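Local structure of polyphenol oxidase, chloroplastic (Malus domestica, 6ELV) at residues T15-S20 and I25-K30. The protein oxidises mono- and o-diphenols to o-diquinones, and is represented here by its separately expressed C-terminal domain. Sequence-based numbering, arbitrary orientation.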
# COMPACT_ATOMS: atom_id res chain seq x y z
N THR A 15 -6.80 -1.12 -11.64
CA THR A 15 -8.21 -0.86 -11.91
C THR A 15 -9.14 -1.84 -11.22
O THR A 15 -10.36 -1.74 -11.38
CB THR A 15 -8.45 -0.90 -13.42
OG1 THR A 15 -8.01 -2.16 -13.92
CG2 THR A 15 -7.70 0.23 -14.11
N GLU A 16 -8.61 -2.81 -10.47
CA GLU A 16 -9.49 -3.67 -9.70
C GLU A 16 -9.91 -3.06 -8.38
O GLU A 16 -10.80 -3.60 -7.74
CB GLU A 16 -8.88 -5.06 -9.48
CG GLU A 16 -8.94 -5.98 -10.69
CD GLU A 16 -8.31 -7.34 -10.42
OE1 GLU A 16 -7.24 -7.63 -10.99
OE2 GLU A 16 -8.89 -8.12 -9.63
N PHE A 17 -9.31 -1.94 -7.97
CA PHE A 17 -9.73 -1.20 -6.76
C PHE A 17 -10.90 -0.30 -7.14
O PHE A 17 -10.93 0.20 -8.26
CB PHE A 17 -8.57 -0.36 -6.21
CG PHE A 17 -7.44 -1.17 -5.67
CD1 PHE A 17 -6.44 -1.63 -6.51
CD2 PHE A 17 -7.36 -1.47 -4.33
CE1 PHE A 17 -5.40 -2.39 -6.02
CE2 PHE A 17 -6.32 -2.24 -3.84
CZ PHE A 17 -5.34 -2.70 -4.69
N PRO A 18 -11.85 -0.05 -6.21
CA PRO A 18 -11.90 -0.55 -4.83
C PRO A 18 -12.09 -2.05 -4.73
O PRO A 18 -12.75 -2.66 -5.58
CB PRO A 18 -13.12 0.16 -4.25
CG PRO A 18 -13.30 1.36 -5.08
CD PRO A 18 -12.91 0.93 -6.47
N ILE A 19 -11.53 -2.63 -3.67
CA ILE A 19 -11.61 -4.06 -3.41
C ILE A 19 -11.88 -4.28 -1.93
O ILE A 19 -11.50 -3.47 -1.08
CB ILE A 19 -10.30 -4.82 -3.73
CG1 ILE A 19 -9.14 -4.31 -2.90
CG2 ILE A 19 -9.97 -4.79 -5.18
CD1 ILE A 19 -8.28 -5.39 -2.39
N SER A 20 -12.52 -5.40 -1.63
CA SER A 20 -12.61 -5.91 -0.27
C SER A 20 -11.36 -6.73 0.02
O SER A 20 -11.02 -7.64 -0.74
CB SER A 20 -13.84 -6.80 -0.13
OG SER A 20 -13.73 -7.62 1.02
N ILE A 25 -3.30 -9.76 -1.08
CA ILE A 25 -3.24 -9.41 -2.49
C ILE A 25 -1.99 -8.60 -2.75
O ILE A 25 -1.41 -7.98 -1.85
CB ILE A 25 -4.47 -8.60 -2.96
CG1 ILE A 25 -4.52 -7.27 -2.21
CG2 ILE A 25 -5.74 -9.41 -2.78
CD1 ILE A 25 -5.17 -6.17 -2.98
N SER A 26 -1.57 -8.59 -4.00
CA SER A 26 -0.49 -7.72 -4.42
C SER A 26 -0.89 -7.00 -5.69
O SER A 26 -1.78 -7.44 -6.44
CB SER A 26 0.82 -8.48 -4.59
OG SER A 26 0.75 -9.39 -5.68
N THR A 27 -0.24 -5.87 -5.92
CA THR A 27 -0.56 -5.02 -7.06
C THR A 27 0.67 -4.23 -7.47
O THR A 27 1.48 -3.84 -6.62
CB THR A 27 -1.76 -4.13 -6.70
OG1 THR A 27 -2.28 -3.49 -7.87
CG2 THR A 27 -1.43 -3.10 -5.62
N VAL A 28 0.81 -4.00 -8.77
CA VAL A 28 1.91 -3.21 -9.31
C VAL A 28 1.51 -1.74 -9.27
O VAL A 28 0.48 -1.36 -9.85
CB VAL A 28 2.25 -3.64 -10.74
CG1 VAL A 28 3.32 -2.71 -11.31
CG2 VAL A 28 2.72 -5.08 -10.78
N VAL A 29 2.33 -0.92 -8.62
CA VAL A 29 2.05 0.50 -8.41
C VAL A 29 3.17 1.31 -9.06
O VAL A 29 4.35 1.09 -8.77
CB VAL A 29 1.91 0.83 -6.91
CG1 VAL A 29 1.53 2.28 -6.72
CG2 VAL A 29 0.87 -0.08 -6.27
N LYS A 30 2.79 2.23 -9.93
CA LYS A 30 3.78 3.08 -10.58
C LYS A 30 4.35 4.10 -9.61
O LYS A 30 3.64 4.64 -8.76
CB LYS A 30 3.14 3.80 -11.76
CG LYS A 30 2.71 2.88 -12.87
CD LYS A 30 2.05 3.65 -13.99
CE LYS A 30 1.56 2.72 -15.08
NZ LYS A 30 0.68 3.42 -16.05
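The far end of the Phe17 ring touches Thr27 and Ile25 of strand 25-30. The ring comes from one side, Ile25 and Thr27 from the opposite one. CE1 of Phe17 lies 3.8 Å from OG1 of Thr27, which sits at the ring edge, in its plane. The neighbouring CZ of Phe17 comes to 4.0 Å from the methyl CG2 of Thr27. Ile25 meets the ring obliquely, with its CD1 3.9 Å from CZ of Phe17. The same ring also touches Ile136 and Ile139 of strand 135-142 and Val12 of strand 11-12. A cis peptide bond follows between Phe17 and Pro18, and the chain enters the short strand 19-20. CG2 of Ile19 lies over one face of the Phe17 ring, offset toward its rim. The other branch of Ile19 ends in CD1, which meets CD1 of Ile25 tip to tip at 3.3 Å, tighter than usual for two carbons. In Ile25, chi1 of 63° sets CG1 between the backbone N and the carbonyl carbon, and an extended chi2 (151°) carries CD1 to Ile19 and Phe17. Strands 19-20 and 25-30 belong to different sheets: 19-20 pairs with 135-142, and 25-30 lies between 11-12 and 122-131. The contact thus joins two sheets through side chains. The Thr27 hydroxyl gives its hydrogen bond to O of Val12, so it meets the ring edge by van der Waals contact and the join is apolar.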